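Local coordinates for protein acireductone dioxygenase (Bacillus anthracis, PDB 4QGL) that probably catalyses the oxidation of acireductone by dioxygen in methionine salvage, with products that depend on whether iron or nickel is bound, at residues Y50-L61 / A79-N87; I39-Y50 / V110-G118. All coordinates share one frame; numbering follows the deposited sequence.

Contact 1 of 2, residues Y50-L61 / A79-N87; sequences YSLTDENKAEIL and AHDVISLSN
The imidazole of His80 meets Leu61 through its CD2 corner: Leu61 CD1 lies at the ring edge, in the plane of the imidazole, while Leu61 CD2 comes in obliquely, 3.7 Å from His80 CD2. The ring is carried there by a chi1 of 45°, which sets CG between the backbone N and the carbonyl carbon. The second flat group, the Tyr50 ring, has the carbonyl O of Leu85 on an oblique line, 4.1 Å from Tyr50 CD1; the Tyr50 side chain also touches Val159 of strand 158-164 and Gln157, and its hydroxyl is set close to Glu48 OE1, at a distance too short to be trusted. Between these two rings Val82 fills the middle of the contact. Its CG2 lies 4.0 Å from Leu61 CG, the two side chains running alongside one another, oppositely directed, and Ile60 CG2 approaches the same methyl. Its CG1 turns to Leu52 CD1 at 4.3 Å. Helix 54-61 thus lies across 79-85, an outermost strand of one of the two antiparallel sheets of the cupin fold, at 129° between chain directions and with axes 8.4 Å apart at their closest. Thr53 is the N-cap of this helix, its side chain accepting from Asn56 N. Lys57 drapes over Val82, its CG 3.7 Å from Val82 CB, then bends at chi3 and chi4 so that the ammonium reaches back to the backbone: NZ gives a weak hydrogen bond to Val82 O at 3.3 Å. Further along the strand, Ser84 OG donates to Tyr50 O over 3.2 Å, with a C=O...donor angle of 143° and the donor somewhat off the carbonyl plane, tying the loop ahead of the helix to the strand.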
loop_
_atom_site.group_PDB
_atom_site.type_symbol
_atom_site.label_atom_id
_atom_site.label_comp_id
_atom_site.label_asym_id
_atom_site.label_seq_id
_atom_site.Cartn_x
_atom_site.Cartn_y
_atom_site.Cartn_z
ATOM N N TYR A 50 -12.486 8.936 -6.880
ATOM C CA TYR A 50 -12.457 7.499 -7.161
ATOM C C TYR A 50 -12.882 7.138 -8.581
ATOM O O TYR A 50 -12.659 6.018 -9.002
ATOM C CB TYR A 50 -13.317 6.730 -6.138
ATOM C CG TYR A 50 -12.752 6.761 -4.728
ATOM C CD1 TYR A 50 -11.834 5.804 -4.306
ATOM C CD2 TYR A 50 -13.106 7.770 -3.831
ATOM C CE1 TYR A 50 -11.293 5.846 -3.039
ATOM C CE2 TYR A 50 -12.577 7.809 -2.562
ATOM C CZ TYR A 50 -11.671 6.839 -2.170
ATOM O OH TYR A 50 -11.121 6.862 -0.920
ATOM N N SER A 51 -13.534 8.039 -9.304
ATOM C CA SER A 51 -13.809 7.799 -10.718
ATOM C C SER A 51 -12.819 8.614 -11.509
ATOM O O SER A 51 -13.053 9.788 -11.832
ATOM C CB SER A 51 -15.213 8.213 -11.091
ATOM O OG SER A 51 -15.460 9.490 -10.578
ATOM N N LEU A 52 -11.720 7.950 -11.822
ATOM C CA LEU A 52 -10.528 8.590 -12.302
ATOM C C LEU A 52 -10.469 8.525 -13.805
ATOM O O LEU A 52 -10.645 7.457 -14.397
ATOM C CB LEU A 52 -9.314 7.897 -11.679
ATOM C CG LEU A 52 -9.219 8.154 -10.181
ATOM C CD1 LEU A 52 -8.098 7.412 -9.511
ATOM C CD2 LEU A 52 -9.044 9.648 -9.964
ATOM N N THR A 53 -10.215 9.676 -14.426
ATOM C CA THR A 53 -9.995 9.711 -15.876
ATOM C C THR A 53 -8.564 9.301 -16.179
ATOM O O THR A 53 -7.742 9.185 -15.261
ATOM C CB THR A 53 -10.369 11.078 -16.528
ATOM O OG1 THR A 53 -9.492 12.150 -16.104
ATOM C CG2 THR A 53 -11.838 11.412 -16.210
ATOM N N ASP A 54 -8.301 9.034 -17.459
ATOM C CA ASP A 54 -6.934 8.794 -17.948
ATOM C C ASP A 54 -5.991 10.013 -17.672
ATOM O O ASP A 54 -4.813 9.849 -17.351
ATOM C CB ASP A 54 -6.965 8.418 -19.451
ATOM C CG ASP A 54 -7.702 7.051 -19.731
ATOM O OD1 ASP A 54 -7.419 6.044 -19.019
ATOM O OD2 ASP A 54 -8.547 6.995 -20.684
ATOM N N GLU A 55 -6.552 11.214 -17.765
ATOM C CA GLU A 55 -5.876 12.456 -17.395
ATOM C C GLU A 55 -5.587 12.597 -15.895
ATOM O O GLU A 55 -4.526 13.052 -15.495
ATOM C CB GLU A 55 -6.742 13.622 -17.844
ATOM C CG GLU A 55 -6.108 14.992 -17.702
ATOM C CD GLU A 55 -7.141 16.112 -17.526
ATOM O OE1 GLU A 55 -7.958 16.046 -16.547
ATOM O OE2 GLU A 55 -7.120 17.063 -18.356
ATOM N N ASN A 56 -6.560 12.247 -15.064
ATOM C CA ASN A 56 -6.395 12.323 -13.623
ATOM C C ASN A 56 -5.257 11.464 -13.172
ATOM O O ASN A 56 -4.461 11.848 -12.341
ATOM C CB ASN A 56 -7.666 11.868 -12.948
ATOM C CG ASN A 56 -8.752 12.905 -13.034
ATOM O OD1 ASN A 56 -8.461 14.046 -13.314
ATOM N ND2 ASN A 56 -9.999 12.518 -12.813
ATOM N N LYS A 57 -5.199 10.282 -13.753
ATOM C CA LYS A 57 -4.150 9.305 -13.497
ATOM C C LYS A 57 -2.743 9.747 -13.858
ATOM O O LYS A 57 -1.792 9.505 -13.118
ATOM C CB LYS A 57 -4.463 8.049 -14.302
ATOM C CG LYS A 57 -5.243 7.034 -13.507
ATOM C CD LYS A 57 -5.439 5.761 -14.297
ATOM C CE LYS A 57 -6.839 5.220 -14.051
ATOM N NZ LYS A 57 -6.836 3.731 -14.063
ATOM N N ALA A 58 -2.620 10.339 -15.034
ATOM C CA ALA A 58 -1.359 10.896 -15.511
ATOM C C ALA A 58 -0.895 12.021 -14.613
ATOM O O ALA A 58 0.287 12.167 -14.358
ATOM C CB ALA A 58 -1.513 11.395 -16.947
ATOM N N GLU A 59 -1.840 12.811 -14.136
ATOM C CA GLU A 59 -1.544 13.920 -13.246
ATOM C C GLU A 59 -1.038 13.492 -11.896
ATOM O O GLU A 59 -0.144 14.110 -11.354
ATOM C CB GLU A 59 -2.797 14.720 -13.016
ATOM C CG GLU A 59 -2.521 16.105 -12.492
ATOM C CD GLU A 59 -3.765 16.964 -12.495
ATOM O OE1 GLU A 59 -3.685 18.089 -11.955
ATOM O OE2 GLU A 59 -4.826 16.514 -13.022
ATOM N N ILE A 60 -1.650 12.447 -11.353
ATOM C CA ILE A 60 -1.268 11.886 -10.072
ATOM C C ILE A 60 0.174 11.408 -10.119
ATOM O O ILE A 60 0.986 11.749 -9.260
ATOM C CB ILE A 60 -2.223 10.746 -9.682
ATOM C CG1 ILE A 60 -3.532 11.334 -9.149
ATOM C CG2 ILE A 60 -1.604 9.831 -8.623
ATOM C CD1 ILE A 60 -4.527 10.291 -8.690
ATOM N N LEU A 61 0.496 10.632 -11.147
ATOM C CA LEU A 61 1.891 10.261 -11.447
ATOM C C LEU A 61 2.841 11.432 -11.758
ATOM O O LEU A 61 4.038 11.341 -11.535
ATOM C CB LEU A 61 1.922 9.283 -12.613
ATOM C CG LEU A 61 1.253 7.935 -12.342
ATOM C CD1 LEU A 61 1.263 7.129 -13.632
ATOM C CD2 LEU A 61 1.940 7.197 -11.198
ATOM N N ALA A 79 8.289 0.179 -13.522
ATOM C CA ALA A 79 7.032 0.650 -14.072
ATOM C C ALA A 79 6.088 1.013 -12.956
ATOM O O ALA A 79 6.290 0.620 -11.812
ATOM C CB ALA A 79 6.440 -0.450 -14.914
ATOM N N HIS A 80 5.049 1.761 -13.292
ATOM C CA HIS A 80 4.077 2.235 -12.304
ATOM C C HIS A 80 2.749 2.605 -12.944
ATOM O O HIS A 80 2.712 3.023 -14.122
ATOM C CB HIS A 80 4.618 3.439 -11.521
ATOM C CG HIS A 80 5.286 4.482 -12.363
ATOM N ND1 HIS A 80 6.628 4.426 -12.699
ATOM C CD2 HIS A 80 4.810 5.621 -12.922
ATOM C CE1 HIS A 80 6.945 5.479 -13.430
ATOM N NE2 HIS A 80 5.861 6.223 -13.579
ATOM N N ASP A 81 1.668 2.457 -12.175
ATOM C CA ASP A 81 0.354 2.909 -12.625
ATOM C C ASP A 81 -0.592 3.194 -11.477
ATOM O O ASP A 81 -0.194 3.148 -10.334
ATOM C CB ASP A 81 -0.266 1.920 -13.607
ATOM C CG ASP A 81 -0.518 0.547 -13.003
ATOM O OD1 ASP A 81 -0.650 0.390 -11.750
ATOM O OD2 ASP A 81 -0.585 -0.392 -13.837
ATOM N N VAL A 82 -1.834 3.512 -11.794
ATOM C CA VAL A 82 -2.785 3.867 -10.777
ATOM C C VAL A 82 -3.971 2.944 -10.868
ATOM O O VAL A 82 -4.492 2.707 -11.935
ATOM C CB VAL A 82 -3.240 5.325 -10.904
ATOM C CG1 VAL A 82 -4.181 5.708 -9.778
ATOM C CG2 VAL A 82 -2.026 6.244 -10.916
ATOM N N ILE A 83 -4.386 2.422 -9.725
ATOM C CA ILE A 83 -5.635 1.687 -9.652
ATOM C C ILE A 83 -6.584 2.289 -8.612
ATOM O O ILE A 83 -6.160 2.898 -7.648
ATOM C CB ILE A 83 -5.377 0.175 -9.453
ATOM C CG1 ILE A 83 -4.426 -0.107 -8.295
ATOM C CG2 ILE A 83 -4.736 -0.387 -10.719
ATOM C CD1 ILE A 83 -5.116 -0.401 -7.006
ATOM N N SER A 84 -7.876 2.154 -8.855
ATOM C CA SER A 84 -8.860 2.443 -7.824
ATOM C C SER A 84 -9.911 1.352 -7.673
ATOM O O SER A 84 -10.329 0.765 -8.643
ATOM C CB SER A 84 -9.518 3.782 -8.068
ATOM O OG SER A 84 -10.437 3.700 -9.120
ATOM N N LEU A 85 -10.309 1.107 -6.421
ATOM C CA LEU A 85 -11.331 0.127 -6.041
ATOM C C LEU A 85 -12.360 0.822 -5.203
ATOM O O LEU A 85 -12.012 1.669 -4.400
ATOM C CB LEU A 85 -10.713 -0.995 -5.220
ATOM C CG LEU A 85 -9.720 -1.883 -5.976
ATOM C CD1 LEU A 85 -9.015 -2.833 -5.038
ATOM C CD2 LEU A 85 -10.408 -2.656 -7.073
ATOM N N SER A 86 -13.633 0.486 -5.410
ATOM C CA SER A 86 -14.739 1.025 -4.605
ATOM C C SER A 86 -15.959 0.101 -4.717
ATOM O O SER A 86 -15.928 -0.854 -5.483
ATOM C CB SER A 86 -15.082 2.462 -5.006
ATOM O OG SER A 86 -15.387 2.561 -6.380
ATOM N N ASN A 87 -17.003 0.354 -3.924
ATOM C CA ASN A 87 -18.198 -0.520 -3.876
ATOM C C ASN A 87 -18.836 -0.671 -5.243
ATOM O O ASN A 87 -19.372 -1.723 -5.572
ATOM C CB ASN A 87 -19.269 0.020 -2.899
ATOM C CG ASN A 87 -19.251 -0.679 -1.540
ATOM O OD1 ASN A 87 -18.541 -1.666 -1.313
ATOM N ND2 ASN A 87 -20.049 -0.164 -0.626
#

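Contact 2 of 2, residues I39-Y50 / V110-G118; sequences ISKLPPHLNENY and VRFIVSGHG. With CD (cadmium ion), chain C.
Leu42 and Val114 cross at about a right angle, Leu42 CD2 meeting Val114 CG1 at 3.5 Å. Ile39 runs obliquely to Phe112 and touches the ring at one corner, CD1 to Phe112 CZ 3.9 Å; with CG1 anti to the backbone N (chi1 -171°), the same methyl also reaches Val114 O. Phe112 is further packed by Trp37, stacked on it, and by Phe64. Beyond this apolar end the chain turns a corner at a classic beta bulge, where Val114 and Ser115 both face Val159, and the contact becomes polar. Glu48, bent at chi2, brings its carboxylate back alongside Ser115 CB, and its OE2 takes a weak bond from Gly116 N at 3.3 Å (162°). Glu48 N gives Ser115 OG a weak, bent bond of 3.1 Å. His117, past the corner, binds a cadmium ion edge-on through NE2 at 2.7 Å, with Glu135 and Gly1 also bound to the metal. Water 1 accepts from Ser115 OG and donates to Leu46 O and Asn49 O, so the buried serine hydroxyl, which takes a weak bond from Glu48 N, is joined through water to two loop carbonyls.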
loop_
_atom_site.group_PDB
_atom_site.type_symbol
_atom_site.label_atom_id
_atom_site.label_comp_id
_atom_site.label_asym_id
_atom_site.label_seq_id
_atom_site.Cartn_x
_atom_site.Cartn_y
_atom_site.Cartn_z
ATOM N N ILE A 39 1.583 14.537 0.922
ATOM C CA ILE A 39 0.276 14.327 0.273
ATOM C C ILE A 39 -0.426 15.670 0.102
ATOM O O ILE A 39 -1.258 15.805 -0.770
ATOM C CB ILE A 39 -0.559 13.217 1.006
ATOM C CG1 ILE A 39 -1.825 12.828 0.237
ATOM C CG2 ILE A 39 -0.906 13.576 2.438
ATOM C CD1 ILE A 39 -1.566 11.782 -0.823
ATOM N N SER A 40 -0.036 16.670 0.894
ATOM C CA SER A 40 -0.539 18.057 0.738
ATOM C C SER A 40 -0.245 18.680 -0.631
ATOM O O SER A 40 -0.856 19.655 -1.008
ATOM C CB SER A 40 0.037 18.989 1.814
ATOM O OG SER A 40 1.430 19.179 1.664
ATOM N N LYS A 41 0.713 18.117 -1.353
ATOM C CA LYS A 41 0.929 18.468 -2.762
ATOM C C LYS A 41 -0.206 18.123 -3.699
ATOM O O LYS A 41 -0.332 18.724 -4.735
ATOM C CB LYS A 41 2.127 17.715 -3.322
ATOM C CG LYS A 41 3.446 18.404 -3.116
ATOM C CD LYS A 41 4.520 17.341 -3.031
ATOM C CE LYS A 41 4.534 16.504 -4.299
ATOM N NZ LYS A 41 5.814 15.745 -4.373
ATOM N N LEU A 42 -0.959 17.091 -3.392
ATOM C CA LEU A 42 -1.984 16.631 -4.291
ATOM C C LEU A 42 -3.012 17.724 -4.425
ATOM O O LEU A 42 -3.467 18.271 -3.435
ATOM C CB LEU A 42 -2.633 15.343 -3.760
ATOM C CG LEU A 42 -3.539 14.554 -4.722
ATOM C CD1 LEU A 42 -2.727 13.777 -5.745
ATOM C CD2 LEU A 42 -4.458 13.603 -3.967
ATOM N N PRO A 43 -3.367 18.066 -5.663
ATOM C CA PRO A 43 -4.463 18.985 -5.929
ATOM C C PRO A 43 -5.805 18.495 -5.395
ATOM O O PRO A 43 -6.117 17.319 -5.491
ATOM C CB PRO A 43 -4.524 19.071 -7.453
ATOM C CG PRO A 43 -3.270 18.481 -7.962
ATOM C CD PRO A 43 -2.502 17.876 -6.834
ATOM N N PRO A 44 -6.599 19.409 -4.860
ATOM C CA PRO A 44 -7.829 19.014 -4.182
ATOM C C PRO A 44 -8.863 18.292 -5.042
ATOM O O PRO A 44 -9.565 17.412 -4.515
ATOM C CB PRO A 44 -8.365 20.348 -3.644
ATOM C CG PRO A 44 -7.122 21.135 -3.369
ATOM C CD PRO A 44 -6.227 20.800 -4.536
ATOM N N HIS A 45 -8.939 18.613 -6.332
ATOM C CA HIS A 45 -9.894 17.922 -7.185
ATOM C C HIS A 45 -9.477 16.463 -7.346
ATOM O O HIS A 45 -10.297 15.650 -7.754
ATOM C CB HIS A 45 -10.073 18.604 -8.535
ATOM C CG HIS A 45 -9.048 18.220 -9.546
ATOM N ND1 HIS A 45 -9.295 17.290 -10.528
ATOM C CD2 HIS A 45 -7.775 18.641 -9.735
ATOM C CE1 HIS A 45 -8.215 17.149 -11.277
ATOM N NE2 HIS A 45 -7.276 17.957 -10.816
ATOM N N LEU A 46 -8.229 16.118 -7.003
ATOM C CA LEU A 46 -7.828 14.689 -6.938
ATOM C C LEU A 46 -7.980 13.975 -5.576
ATOM O O LEU A 46 -7.843 12.760 -5.524
ATOM C CB LEU A 46 -6.407 14.501 -7.485
ATOM C CG LEU A 46 -6.334 14.823 -8.966
ATOM C CD1 LEU A 46 -4.942 14.563 -9.513
ATOM C CD2 LEU A 46 -7.364 14.022 -9.727
ATOM N N ASN A 47 -8.236 14.729 -4.502
ATOM C CA ASN A 47 -8.557 14.175 -3.177
ATOM C C ASN A 47 -9.894 13.418 -3.157
ATOM O O ASN A 47 -10.895 13.875 -3.717
ATOM C CB ASN A 47 -8.624 15.286 -2.129
ATOM C CG ASN A 47 -7.415 15.319 -1.237
ATOM O OD1 ASN A 47 -7.509 15.040 -0.043
ATOM N ND2 ASN A 47 -6.267 15.681 -1.805
ATOM N N GLU A 48 -9.894 12.259 -2.516
ATOM C CA GLU A 48 -11.080 11.433 -2.455
ATOM C C GLU A 48 -11.792 11.402 -3.803
ATOM O O GLU A 48 -12.987 11.636 -3.903
ATOM C CB GLU A 48 -12.028 11.925 -1.353
ATOM C CG GLU A 48 -11.684 11.479 0.066
ATOM C CD GLU A 48 -10.990 10.119 0.144
ATOM O OE1 GLU A 48 -11.609 9.086 -0.176
ATOM O OE2 GLU A 48 -9.799 10.073 0.520
ATOM N N ASN A 49 -11.032 11.097 -4.841
ATOM C CA ASN A 49 -11.573 11.033 -6.168
ATOM C C ASN A 49 -11.380 9.617 -6.625
ATOM O O ASN A 49 -10.250 9.141 -6.728
ATOM C CB ASN A 49 -10.814 12.005 -7.057
ATOM C CG ASN A 49 -11.456 12.186 -8.411
ATOM O OD1 ASN A 49 -12.079 11.280 -8.939
ATOM N ND2 ASN A 49 -11.286 13.358 -8.990
ATOM N N TYR A 50 -12.486 8.936 -6.880
ATOM C CA TYR A 50 -12.457 7.499 -7.161
ATOM C C TYR A 50 -12.882 7.138 -8.581
ATOM O O TYR A 50 -12.659 6.018 -9.002
ATOM C CB TYR A 50 -13.317 6.730 -6.138
ATOM C CG TYR A 50 -12.752 6.761 -4.728
ATOM C CD1 TYR A 50 -11.834 5.804 -4.306
ATOM C CD2 TYR A 50 -13.106 7.770 -3.831
ATOM C CE1 TYR A 50 -11.293 5.846 -3.039
ATOM C CE2 TYR A 50 -12.577 7.809 -2.562
ATOM C CZ TYR A 50 -11.671 6.839 -2.170
ATOM O OH TYR A 50 -11.121 6.862 -0.920
ATOM N N VAL A 110 4.888 -2.860 -3.848
ATOM C CA VAL A 110 4.999 -1.481 -3.432
ATOM C C VAL A 110 3.716 -0.755 -3.749
ATOM O O VAL A 110 3.190 -0.869 -4.827
ATOM C CB VAL A 110 6.145 -0.836 -4.187
ATOM C CG1 VAL A 110 6.446 0.559 -3.665
ATOM C CG2 VAL A 110 7.371 -1.734 -4.108
ATOM N N ARG A 111 3.193 -0.027 -2.787
ATOM C CA ARG A 111 1.945 0.701 -2.970
ATOM C C ARG A 111 2.094 2.059 -2.300
ATOM O O ARG A 111 2.707 2.142 -1.242
ATOM C CB ARG A 111 0.754 -0.066 -2.346
ATOM C CG ARG A 111 0.390 -1.392 -3.020
ATOM C CD ARG A 111 -0.080 -1.206 -4.471
ATOM N NE ARG A 111 -0.421 -2.479 -5.115
ATOM C CZ ARG A 111 0.456 -3.314 -5.651
ATOM N NH1 ARG A 111 1.745 -3.029 -5.654
ATOM N NH2 ARG A 111 0.040 -4.436 -6.193
ATOM N N PHE A 112 1.565 3.119 -2.908
ATOM C CA PHE A 112 1.465 4.399 -2.215
ATOM C C PHE A 112 0.021 4.807 -2.140
ATOM O O PHE A 112 -0.642 4.855 -3.156
ATOM C CB PHE A 112 2.248 5.461 -2.949
ATOM C CG PHE A 112 1.956 6.870 -2.499
ATOM C CD1 PHE A 112 2.461 7.351 -1.333
ATOM C CD2 PHE A 112 1.206 7.719 -3.283
ATOM C CE1 PHE A 112 2.211 8.646 -0.939
ATOM C CE2 PHE A 112 0.949 9.017 -2.901
ATOM C CZ PHE A 112 1.449 9.476 -1.717
ATOM N N ILE A 113 -0.489 5.113 -0.964
ATOM C CA ILE A 113 -1.903 5.457 -0.898
ATOM C C ILE A 113 -2.128 6.930 -1.215
ATOM O O ILE A 113 -1.495 7.815 -0.619
ATOM C CB ILE A 113 -2.508 5.146 0.474
ATOM C CG1 ILE A 113 -2.262 3.678 0.892
ATOM C CG2 ILE A 113 -3.981 5.489 0.484
ATOM C CD1 ILE A 113 -2.230 2.670 -0.235
ATOM N N VAL A 114 -3.025 7.173 -2.161
ATOM C CA VAL A 114 -3.443 8.514 -2.502
ATOM C C VAL A 114 -4.726 8.902 -1.827
ATOM O O VAL A 114 -4.846 9.981 -1.298
ATOM C CB VAL A 114 -3.688 8.690 -4.006
ATOM C CG1 VAL A 114 -3.814 10.182 -4.332
ATOM C CG2 VAL A 114 -2.563 8.088 -4.850
ATOM N N SER A 115 -5.711 8.017 -1.878
ATOM C CA SER A 115 -6.989 8.214 -1.189
ATOM C C SER A 115 -7.474 6.932 -0.547
ATOM O O SER A 115 -7.009 5.868 -0.915
ATOM C CB SER A 115 -8.015 8.671 -2.201
ATOM O OG SER A 115 -7.754 10.013 -2.581
ATOM N N GLY A 116 -8.434 7.036 0.385
ATOM C CA GLY A 116 -9.051 5.883 1.068
ATOM C C GLY A 116 -8.110 5.164 1.994
ATOM O O GLY A 116 -7.235 5.785 2.593
ATOM N N HIS A 117 -8.288 3.842 2.113
ATOM C CA HIS A 117 -7.522 3.040 3.101
ATOM C C HIS A 117 -7.214 1.631 2.643
ATOM O O HIS A 117 -7.882 1.094 1.758
ATOM C CB HIS A 117 -8.265 2.934 4.432
ATOM C CG HIS A 117 -8.695 4.249 4.996
ATOM N ND1 HIS A 117 -9.873 4.863 4.630
ATOM C CD2 HIS A 117 -8.115 5.059 5.906
ATOM C CE1 HIS A 117 -9.994 6.004 5.281
ATOM N NE2 HIS A 117 -8.939 6.147 6.064
ATOM N N GLY A 118 -6.190 1.028 3.223
ATOM C CA GLY A 118 -5.985 -0.395 3.050
ATOM C C GLY A 118 -5.349 -0.948 4.294
ATOM O O GLY A 118 -4.893 -0.192 5.140
HETATM CD CD CD C . -8.006 7.876 7.851
HETATM O O HOH W 1 -8.006 9.909 -5.545
HETATM O O HOH W 2 -6.138 12.496 0.350
#

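Both contacts bear on the same antiparallel sheet, contact 1 at its outermost strand 79-85 and contact 2 at the inner strand 109-113, where the chain turns away at the bulge. Contact 1 is the surface one, a helix over a sheet edge with apolar packing around Val82, one serine-to-carbonyl bond and a weak lysine bond beside it; contact 2 is partly buried and joins a loop to the corner, hydrophobic at one end and mediated by carboxylate, hydroxyl and water at the other. Tyr50 belongs to both, its backbone carbonyl serving contact 1 and its ring end lying near Ser115 and Gly116 in contact 2. They also touch directly, Ile60 CG1 packing 3.5 Å from Leu46 CD1, and contact 1 is nested along the sequence inside the loop closed by contact 2.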